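Local coordinates for protein toxin PAU_02230 (Photorhabdus asymbiotica subsp. asymbiotica ATCC 43949, PDB 6HV6) that acts as a bacterial toxin, the modelled part of which joins a group of packed helices to an antiparallel beta-sheet flanked by further helices, at residues 85-90 with 156-161; 131-136 with 151-156; 203-208 with 238-243; 246-251 with 354-359. The protein carries 1 engineered substitution. All coordinates share one frame; numbering follows the deposited sequence.

The four contacts form two pairs on opposite sides of the chain's centre. Contacts 1 and 2 both use helix 144-176, which meets helix 80-93 in the first and helix 130-138 in the second. Their methionines touch, Met86 SD lying 3.7 Å from Met154 CE. Here Met86, Ile134 and Met154 are buried, while Ile158, Gln87, Lys133 and Lys153 are partly exposed. Contact 3 is the buried one, made by aliphatic side chains alone between helices 199-211 and 235-244. Contact 4, partly buried and made by loops, lies beside it: Asn248 and Arg359 reach back to helix 235-244, so polar bonds tie these loops to a helix that contact 3 holds from another partner by apolar packing.

Contact 1 of 4, residues 85-90 with 156-161; sequences TMQRMA and ESIKDI. With EDO (1,2-ethanediol), chain C.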
# COMPACT_ATOMS: atom_id res chain seq x y z
N THR A 85 -2.85 -5.79 -22.57
CA THR A 85 -2.45 -5.00 -23.73
C THR A 85 -2.74 -3.52 -23.51
O THR A 85 -1.90 -2.65 -23.81
CB THR A 85 -3.16 -5.51 -24.98
OG1 THR A 85 -2.75 -6.85 -25.25
CG2 THR A 85 -2.82 -4.66 -26.18
N MET A 86 -3.92 -3.20 -22.99
CA MET A 86 -4.25 -1.80 -22.73
C MET A 86 -3.30 -1.18 -21.72
O MET A 86 -2.83 -0.04 -21.90
CB MET A 86 -5.69 -1.68 -22.24
CG MET A 86 -6.01 -0.33 -21.60
SD MET A 86 -7.69 -0.28 -20.96
CE MET A 86 -7.49 -1.28 -19.49
N GLN A 87 -2.98 -1.91 -20.65
CA GLN A 87 -2.11 -1.37 -19.61
C GLN A 87 -0.71 -1.09 -20.14
O GLN A 87 -0.08 -0.10 -19.77
CB GLN A 87 -2.04 -2.33 -18.42
CG GLN A 87 -3.37 -2.53 -17.69
CD GLN A 87 -3.88 -1.27 -17.03
OE1 GLN A 87 -4.34 -0.35 -17.70
NE2 GLN A 87 -3.80 -1.22 -15.71
N ARG A 88 -0.20 -1.97 -21.01
CA ARG A 88 1.10 -1.72 -21.62
C ARG A 88 1.04 -0.47 -22.49
O ARG A 88 1.93 0.39 -22.42
CB ARG A 88 1.55 -2.93 -22.43
CG ARG A 88 1.96 -4.14 -21.56
CD ARG A 88 2.57 -5.29 -22.39
NE ARG A 88 1.57 -6.17 -22.97
CZ ARG A 88 1.17 -6.14 -24.24
NH1 ARG A 88 1.69 -5.25 -25.08
NH2 ARG A 88 0.25 -6.99 -24.68
N MET A 89 -0.03 -0.32 -23.28
CA MET A 89 -0.18 0.87 -24.12
C MET A 89 -0.31 2.12 -23.27
O MET A 89 0.20 3.18 -23.64
CB MET A 89 -1.41 0.71 -25.03
CG MET A 89 -1.28 -0.41 -26.03
SD MET A 89 -2.72 -0.57 -27.12
CE MET A 89 -3.06 1.16 -27.47
N ALA A 90 -1.00 2.03 -22.13
CA ALA A 90 -1.21 3.21 -21.31
C ALA A 90 0.11 3.78 -20.81
O ALA A 90 0.24 5.00 -20.66
CB ALA A 90 -2.13 2.87 -20.13
N GLU A 156 -12.80 4.17 -13.39
CA GLU A 156 -13.32 3.55 -12.18
C GLU A 156 -13.28 2.03 -12.29
O GLU A 156 -12.96 1.35 -11.31
CB GLU A 156 -14.75 4.04 -11.91
CG GLU A 156 -14.83 5.50 -11.47
CD GLU A 156 -13.88 5.84 -10.32
OE1 GLU A 156 -13.82 5.07 -9.34
OE2 GLU A 156 -13.18 6.87 -10.40
N SER A 157 -13.59 1.48 -13.47
CA SER A 157 -13.50 0.04 -13.65
C SER A 157 -12.08 -0.46 -13.46
O SER A 157 -11.85 -1.49 -12.82
CB SER A 157 -14.02 -0.35 -15.03
OG SER A 157 -15.41 -0.14 -15.07
N ILE A 158 -11.10 0.27 -14.00
CA ILE A 158 -9.72 -0.15 -13.86
C ILE A 158 -9.29 -0.12 -12.40
O ILE A 158 -8.60 -1.03 -11.91
CB ILE A 158 -8.81 0.72 -14.74
CG1 ILE A 158 -9.14 0.45 -16.22
CG2 ILE A 158 -7.34 0.45 -14.43
CD1 ILE A 158 -8.42 1.36 -17.17
N LYS A 159 -9.72 0.91 -11.66
CA LYS A 159 -9.45 0.98 -10.23
C LYS A 159 -10.08 -0.21 -9.49
O LYS A 159 -9.45 -0.79 -8.60
CB LYS A 159 -9.97 2.30 -9.66
CG LYS A 159 -9.05 3.48 -9.94
CD LYS A 159 -9.76 4.82 -9.77
CE LYS A 159 -10.03 5.14 -8.32
NZ LYS A 159 -8.79 5.60 -7.60
N ASP A 160 -11.31 -0.58 -9.86
CA ASP A 160 -11.93 -1.75 -9.22
C ASP A 160 -11.17 -3.03 -9.54
O ASP A 160 -11.01 -3.90 -8.68
CB ASP A 160 -13.39 -1.88 -9.67
CG ASP A 160 -14.31 -0.89 -8.97
OD1 ASP A 160 -13.90 -0.26 -7.97
OD2 ASP A 160 -15.46 -0.74 -9.45
N ILE A 161 -10.71 -3.17 -10.78
CA ILE A 161 -9.92 -4.35 -11.15
C ILE A 161 -8.64 -4.41 -10.32
O ILE A 161 -8.31 -5.44 -9.73
CB ILE A 161 -9.64 -4.32 -12.67
CG1 ILE A 161 -10.93 -4.65 -13.43
CG2 ILE A 161 -8.50 -5.27 -13.05
CD1 ILE A 161 -10.79 -4.55 -14.91
C1 EDO C . -16.42 -1.47 -12.26
O1 EDO C . -17.17 -1.04 -11.12
C2 EDO C . -17.23 -2.50 -13.05
O2 EDO C . -16.61 -2.69 -14.33
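Met86 and Ile158 supply the apolar part of this contact, meeting tip to tip. The methyl CE of Met86 comes within 3.6 Å of CD1 of Ile158, the end of the longer isoleucine branch, and the sulfur SD stands 4.2 Å from the same methyl. Met86 runs out with CG anti to the backbone N (chi1 164°) and stays extended until it bends at chi3, which turns the methyl onto its partner. An unbranched, flexible thioether suits a place where the backbones are far apart, for the nearest CA atoms, those of Gln87 and Ile158, are 9.6 Å from each other. Helix 80-93 is here laid against the long helix 144-176, which is kinked around residues 156 and 157, and Tyr137 and Ile138 of helix 130-138 also pack on Met86.

A mixed contact borders the apolar one. Gln87 and Ile158 lie side by side, pointing opposite ways, with the amide NE2 of Gln87 4.1 Å from the branch methyl CG2 of Ile158; the amide lies beside the methyl pair.

Polar contacts belong to the far side of helix 144-176. There Ser157 and Asp160, one turn apart, hold a 1,2-ethanediol, probably from the crystallisation liquor. Ser157 OG is hydrogen-bonded to its O2 at 2.9 Å, whereas the very short approach of its O1 to Asp160 is doubtful in detail.

Contact 2 of 4, residues 131-136 with 151-156; sequences DKKIER and AGKMNE
The ammonium nitrogen NZ of Lys153 is gripped by two oxygens, the side-chain OD1 of Asn126 and the backbone O of Tyr117, while the root of the same side chain packs on Lys133. The two lysines cross at about a right angle, with Lys133 CE 4.1 Å from Lys153 CB. Lys133 sends its own NZ to the backbone O of Leu128, so its aliphatic part is what faces helix 144-176.

That aliphatic part forms one wall for Met154. The methionine lies along it, heading the other way, its CG 3.8 Å from Lys133 CD and its SD 3.7 Å from Lys133 CB. Beyond the sulfur the chain bends (chi3 -84°), which carries the methyl CE back over the Lys133 carbonyl, 3.8 Å from its O. Ile134 supplies the other wall, meeting the sulfur with CG1 at 3.5 Å, and Met86 of helix 80-93 packs on both Ile134 and Met154. Helices 130-138 and 144-176 follow one another as a helical hairpin; segments 131-136 and 151-156 run roughly antiparallel (145°), their axes approaching to 10.3 Å.

Chemically, the lysines serve as hydrocarbon where they touch and as cations only at their ends. The carbonyl and amide oxygens probably stabilise each ammonium group, and the 7.2 Å between Lys133 NZ and Lys153 NZ keeps the charges from direct contact.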
# COMPACT_ATOMS: atom_id res chain seq x y z
N ASP A 131 -15.27 -4.66 -21.66
CA ASP A 131 -14.44 -5.36 -22.63
C ASP A 131 -14.47 -4.69 -24.00
O ASP A 131 -13.46 -4.67 -24.71
CB ASP A 131 -14.88 -6.82 -22.75
CG ASP A 131 -14.14 -7.72 -21.79
OD1 ASP A 131 -12.95 -7.46 -21.54
OD2 ASP A 131 -14.75 -8.67 -21.27
N LYS A 132 -15.63 -4.17 -24.40
CA LYS A 132 -15.71 -3.47 -25.68
C LYS A 132 -14.89 -2.19 -25.66
O LYS A 132 -14.15 -1.91 -26.61
CB LYS A 132 -17.17 -3.16 -26.02
CG LYS A 132 -17.37 -2.71 -27.45
CD LYS A 132 -16.70 -3.68 -28.40
CE LYS A 132 -17.22 -3.54 -29.81
NZ LYS A 132 -16.70 -4.65 -30.65
N LYS A 133 -15.02 -1.40 -24.60
CA LYS A 133 -14.18 -0.21 -24.43
C LYS A 133 -12.69 -0.55 -24.50
O LYS A 133 -11.90 0.17 -25.12
CB LYS A 133 -14.49 0.48 -23.10
CG LYS A 133 -15.88 1.14 -23.02
CD LYS A 133 -15.93 2.07 -21.79
CE LYS A 133 -17.21 2.91 -21.73
NZ LYS A 133 -18.38 2.11 -21.26
N ILE A 134 -12.29 -1.65 -23.87
CA ILE A 134 -10.89 -2.06 -23.93
C ILE A 134 -10.51 -2.44 -25.35
O ILE A 134 -9.46 -2.04 -25.85
CB ILE A 134 -10.63 -3.21 -22.94
CG1 ILE A 134 -10.82 -2.76 -21.48
CG2 ILE A 134 -9.24 -3.76 -23.12
CD1 ILE A 134 -10.78 -3.93 -20.51
N GLU A 135 -11.37 -3.21 -26.04
CA GLU A 135 -11.10 -3.55 -27.44
C GLU A 135 -10.91 -2.31 -28.29
O GLU A 135 -10.02 -2.26 -29.15
CB GLU A 135 -12.24 -4.39 -28.02
CG GLU A 135 -12.27 -5.82 -27.59
CD GLU A 135 -13.40 -6.57 -28.28
OE1 GLU A 135 -13.98 -6.03 -29.25
OE2 GLU A 135 -13.71 -7.70 -27.84
N ARG A 136 -11.76 -1.30 -28.11
CA ARG A 136 -11.62 -0.07 -28.88
C ARG A 136 -10.34 0.67 -28.50
O ARG A 136 -9.64 1.20 -29.37
CB ARG A 136 -12.84 0.83 -28.67
CG ARG A 136 -14.17 0.16 -29.06
CD ARG A 136 -14.20 -0.16 -30.55
NE ARG A 136 -14.31 1.08 -31.31
CZ ARG A 136 -13.47 1.46 -32.27
NH1 ARG A 136 -12.47 0.68 -32.62
NH2 ARG A 136 -13.65 2.62 -32.88
N ALA A 151 -9.75 5.72 -21.69
CA ALA A 151 -9.12 5.55 -20.38
C ALA A 151 -9.88 6.33 -19.31
O ALA A 151 -10.08 5.83 -18.20
CB ALA A 151 -7.67 6.02 -20.45
N GLY A 152 -10.32 7.55 -19.63
CA GLY A 152 -11.11 8.30 -18.68
C GLY A 152 -12.40 7.59 -18.32
O GLY A 152 -12.74 7.45 -17.14
N LYS A 153 -13.12 7.09 -19.33
CA LYS A 153 -14.40 6.43 -19.08
C LYS A 153 -14.24 5.11 -18.34
O LYS A 153 -15.16 4.69 -17.61
CB LYS A 153 -15.14 6.20 -20.41
CG LYS A 153 -15.68 7.50 -21.06
CD LYS A 153 -16.45 7.20 -22.38
CE LYS A 153 -17.00 8.49 -22.99
NZ LYS A 153 -17.99 9.20 -22.12
N MET A 154 -13.11 4.43 -18.52
CA MET A 154 -12.82 3.16 -17.86
C MET A 154 -12.16 3.31 -16.50
O MET A 154 -11.92 2.30 -15.83
CB MET A 154 -11.91 2.30 -18.74
CG MET A 154 -12.63 1.72 -19.97
SD MET A 154 -11.51 0.63 -20.86
CE MET A 154 -10.59 1.77 -21.88
N ASN A 155 -11.86 4.54 -16.07
CA ASN A 155 -10.97 4.72 -14.93
C ASN A 155 -11.50 4.05 -13.66
O ASN A 155 -10.74 3.44 -12.90
CB ASN A 155 -10.71 6.20 -14.69
CG ASN A 155 -9.56 6.42 -13.71
OD1 ASN A 155 -8.43 6.01 -13.97
ND2 ASN A 155 -9.86 7.03 -12.58
N GLU A 156 -12.80 4.17 -13.39
CA GLU A 156 -13.32 3.55 -12.18
C GLU A 156 -13.28 2.03 -12.29
O GLU A 156 -12.96 1.35 -11.31
CB GLU A 156 -14.75 4.04 -11.91
CG GLU A 156 -14.83 5.50 -11.47
CD GLU A 156 -13.88 5.84 -10.32
OE1 GLU A 156 -13.82 5.07 -9.34
OE2 GLU A 156 -13.18 6.87 -10.40

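Contact 3 of 4, residues 203-208 with 238-243; sequences SVLMGW and KSLKEL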
# COMPACT_ATOMS: atom_id res chain seq x y z
N SER A 203 4.52 2.49 9.67
CA SER A 203 5.28 1.58 10.53
C SER A 203 5.56 2.21 11.89
O SER A 203 5.39 1.56 12.93
CB SER A 203 6.60 1.21 9.84
OG SER A 203 6.38 0.45 8.67
N VAL A 204 6.00 3.47 11.91
CA VAL A 204 6.29 4.16 13.17
C VAL A 204 5.03 4.29 14.01
O VAL A 204 5.05 4.05 15.22
CB VAL A 204 6.92 5.54 12.89
CG1 VAL A 204 6.99 6.36 14.17
CG2 VAL A 204 8.30 5.38 12.28
N LEU A 205 3.91 4.68 13.39
CA LEU A 205 2.67 4.85 14.14
C LEU A 205 2.15 3.52 14.67
O LEU A 205 1.66 3.44 15.80
CB LEU A 205 1.61 5.53 13.24
CG LEU A 205 0.32 6.02 13.90
CD1 LEU A 205 0.63 7.14 14.88
CD2 LEU A 205 -0.71 6.48 12.85
N MET A 206 2.23 2.46 13.86
CA MET A 206 1.79 1.14 14.30
C MET A 206 2.68 0.58 15.40
O MET A 206 2.22 -0.20 16.25
CB MET A 206 1.73 0.19 13.10
CG MET A 206 1.15 -1.19 13.42
SD MET A 206 -0.54 -1.11 14.02
CE MET A 206 -1.43 -0.80 12.48
N GLY A 207 3.97 0.93 15.40
CA GLY A 207 4.83 0.53 16.50
C GLY A 207 4.31 1.05 17.83
O GLY A 207 4.27 0.32 18.82
N TRP A 208 3.87 2.31 17.86
CA TRP A 208 3.27 2.81 19.10
C TRP A 208 1.93 2.16 19.37
O TRP A 208 1.62 1.81 20.53
CB TRP A 208 3.11 4.33 19.04
CG TRP A 208 2.37 4.81 20.25
CD1 TRP A 208 1.17 5.45 20.27
CD2 TRP A 208 2.75 4.61 21.62
NE1 TRP A 208 0.79 5.70 21.57
CE2 TRP A 208 1.75 5.19 22.42
CE3 TRP A 208 3.85 4.01 22.25
CZ2 TRP A 208 1.80 5.19 23.81
CZ3 TRP A 208 3.91 4.01 23.64
CH2 TRP A 208 2.89 4.59 24.40
N LYS A 238 -3.26 12.99 6.44
CA LYS A 238 -2.47 14.21 6.60
C LYS A 238 -1.40 14.03 7.69
O LYS A 238 -0.27 14.49 7.53
CB LYS A 238 -3.37 15.40 6.94
CG LYS A 238 -4.15 15.95 5.73
CD LYS A 238 -4.56 17.42 5.90
CE LYS A 238 -5.67 17.59 6.90
NZ LYS A 238 -6.36 18.94 6.81
N SER A 239 -1.75 13.35 8.79
CA SER A 239 -0.76 13.14 9.85
C SER A 239 0.35 12.20 9.39
O SER A 239 1.52 12.39 9.76
CB SER A 239 -1.44 12.57 11.11
OG SER A 239 -2.35 13.49 11.69
N LEU A 240 0.00 11.18 8.61
CA LEU A 240 1.02 10.28 8.06
C LEU A 240 2.00 11.05 7.18
O LEU A 240 3.22 10.88 7.30
CB LEU A 240 0.35 9.15 7.27
CG LEU A 240 -0.38 8.06 8.07
CD1 LEU A 240 -1.15 7.15 7.13
CD2 LEU A 240 0.60 7.24 8.90
N LYS A 241 1.48 11.92 6.30
CA LYS A 241 2.37 12.71 5.46
C LYS A 241 3.28 13.59 6.31
O LYS A 241 4.46 13.77 5.98
CB LYS A 241 1.57 13.57 4.48
CG LYS A 241 1.10 12.82 3.25
CD LYS A 241 0.70 13.76 2.13
CE LYS A 241 -0.44 14.66 2.57
NZ LYS A 241 -1.03 15.47 1.46
N GLU A 242 2.77 14.11 7.41
CA GLU A 242 3.58 14.99 8.25
C GLU A 242 4.60 14.19 9.05
O GLU A 242 5.76 14.61 9.17
CB GLU A 242 2.68 15.80 9.18
CG GLU A 242 3.44 16.75 10.08
CD GLU A 242 4.11 17.88 9.32
OE1 GLU A 242 3.76 18.09 8.13
OE2 GLU A 242 4.98 18.56 9.91
N LEU A 243 4.18 13.06 9.62
CA LEU A 243 5.13 12.19 10.31
C LEU A 243 6.22 11.71 9.35
O LEU A 243 7.38 11.52 9.76
CB LEU A 243 4.37 11.00 10.92
CG LEU A 243 5.14 9.95 11.71
CD1 LEU A 243 5.99 10.58 12.84
CD2 LEU A 243 4.16 8.95 12.28
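Leu243 lays its methyl CD2 against two consecutive residues of helix 199-211, 4.3 Å from CG1 of Val204 and 4.4 Å from CB of Leu205. Its CG stands anti to the backbone N (chi1 -179°), which carries the fork of the leucine to the neighbouring helix. One turn earlier, Leu240 leaves its helix at a slant, yet its end swings nearer, and its CD2 meets CD2 of Leu205 at 4.2 Å. Leu205 is therefore approached twice, at its base by Leu243 and at a branch tip by Leu240.

The axes of 203-208 and 238-243 cross at 106° with a closest approach of 11.0 Å, an almost perpendicular helix pair. Such a separation is bridged by leucines, whose forked ends reach far from the backbone, whereas the shorter, beta-branched Val204 needs only its CG1 methyl to meet Leu243. Leu218 of helix 215-224 and Leu361 and Ile364 of helix 361-365 also pack on Leu205, and Pro201 touches both Leu240 and Leu243, so the methyls belong to a larger apolar core.

Contact between the segments is apolar, consistent with dispersion and exclusion of water; with no directional bond between them, side-chain fit and the surrounding helices probably fix the arrangement.

Contact 4 of 4, residues 246-251 with 354-359; sequences NGNASK and IKISGR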
# COMPACT_ATOMS: atom_id res chain seq x y z
N ASN A 246 10.54 15.76 7.26
CA ASN A 246 11.37 16.58 8.14
C ASN A 246 12.10 15.77 9.20
O ASN A 246 12.44 16.28 10.27
CB ASN A 246 10.54 17.68 8.81
CG ASN A 246 9.96 18.67 7.82
OD1 ASN A 246 10.54 18.91 6.77
ND2 ASN A 246 8.80 19.24 8.15
N GLY A 247 12.35 14.49 8.93
CA GLY A 247 12.91 13.64 9.96
C GLY A 247 12.06 13.54 11.21
O GLY A 247 12.57 13.10 12.24
N ASN A 248 10.79 13.96 11.14
CA ASN A 248 9.86 13.71 12.25
C ASN A 248 9.89 12.25 12.65
O ASN A 248 9.92 11.93 13.84
CB ASN A 248 8.43 14.11 11.86
CG ASN A 248 8.14 15.57 12.11
OD1 ASN A 248 8.75 16.20 12.97
ND2 ASN A 248 7.19 16.11 11.36
N ALA A 249 9.89 11.35 11.67
CA ALA A 249 9.95 9.93 11.97
C ALA A 249 11.23 9.56 12.68
O ALA A 249 11.24 8.66 13.53
CB ALA A 249 9.80 9.11 10.67
N SER A 250 12.33 10.25 12.37
CA SER A 250 13.61 9.92 12.97
C SER A 250 13.64 10.20 14.47
O SER A 250 14.54 9.70 15.16
CB SER A 250 14.73 10.70 12.28
OG SER A 250 14.69 12.07 12.65
N LYS A 251 12.69 10.99 14.98
CA LYS A 251 12.65 11.26 16.41
C LYS A 251 12.36 10.01 17.22
O LYS A 251 12.62 9.99 18.42
CB LYS A 251 11.60 12.33 16.70
CG LYS A 251 11.87 13.65 15.98
CD LYS A 251 10.80 14.68 16.27
CE LYS A 251 11.19 16.03 15.67
NZ LYS A 251 10.32 17.14 16.14
N ILE A 354 6.48 14.34 21.55
CA ILE A 354 6.68 14.53 20.11
C ILE A 354 5.34 14.87 19.47
O ILE A 354 4.37 14.11 19.57
CB ILE A 354 7.30 13.28 19.48
CG1 ILE A 354 8.70 13.08 20.04
CG2 ILE A 354 7.30 13.40 17.95
CD1 ILE A 354 9.27 11.70 19.80
N LYS A 355 5.28 16.02 18.80
CA LYS A 355 4.05 16.55 18.25
C LYS A 355 4.16 16.63 16.73
O LYS A 355 5.13 17.19 16.21
CB LYS A 355 3.73 17.93 18.83
CG LYS A 355 3.71 17.95 20.35
CD LYS A 355 2.50 17.21 20.92
CE LYS A 355 1.24 18.05 20.81
NZ LYS A 355 0.08 17.48 21.56
N ILE A 356 3.18 16.06 16.04
CA ILE A 356 3.09 16.09 14.59
C ILE A 356 1.92 17.01 14.24
O ILE A 356 0.76 16.66 14.47
CB ILE A 356 2.92 14.68 14.00
CG1 ILE A 356 4.27 13.96 13.92
CG2 ILE A 356 2.31 14.72 12.62
CD1 ILE A 356 4.74 13.40 15.23
N SER A 357 2.24 18.20 13.73
CA SER A 357 1.25 19.25 13.49
C SER A 357 0.39 19.49 14.72
O SER A 357 -0.83 19.65 14.63
CB SER A 357 0.37 18.93 12.28
OG SER A 357 1.14 18.56 11.15
N GLY A 358 1.03 19.51 15.89
CA GLY A 358 0.31 19.75 17.13
C GLY A 358 -0.40 18.55 17.71
O GLY A 358 -1.09 18.70 18.72
N ARG A 359 -0.25 17.37 17.12
CA ARG A 359 -0.90 16.16 17.62
C ARG A 359 0.16 15.13 18.00
O ARG A 359 1.10 14.90 17.24
CB ARG A 359 -1.85 15.56 16.56
CG ARG A 359 -3.05 16.46 16.21
CD ARG A 359 -4.32 15.66 15.87
NE ARG A 359 -4.18 14.84 14.66
CZ ARG A 359 -5.13 14.04 14.18
NH1 ARG A 359 -6.29 13.94 14.80
NH2 ARG A 359 -4.91 13.32 13.08
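Asn248 and Lys251 bring the first loop onto Ile356 and Ile354 of the second. Ahead of them, Asn246 and Gly247 take left-handed backbone angles, with phi 57° and 59°, a conformation that asparagine and glycine adopt more readily than most residues.

Asn248 then points toward 354-359. Its amide nitrogen ND2 lies 4.4 Å from CG1 of Ile356, but its real bond is to the carbonyl O of Glu242, near the end of helix 235-244. An amide suits this place, since it satisfies a helix-end carbonyl while the same group lies loosely over the isoleucine.

Ala249, small and buried, faces away from the second loop and begins a short 3-10 turn, in which Lys251 N bonds to Asn248 O at 3.1 Å.

Lys251 closes the segment. Its extended stem and Ile354 pass flank to flank with their ends directed oppositely, Lys251 CB being 3.9 Å from the methyl CD1 of Ile354 and Lys251 CD 4.1 Å from CG2 of Ile354; the long hydrocarbon chain thus shields an isoleucine at an exposed edge.

The opposing loop folds into a type I' turn from Ile356 to Arg359, with Ser357 and Gly358 at its centre, both at positive phi as this turn type requires; Arg359 N binds Ile356 O at 2.9 Å. The first loop follows helix 235-244, and the second links strand 342-346 to helix 361-365, where Ile356 packs on Leu243 and on Ile364 and Arg359 is bonded to Ser239.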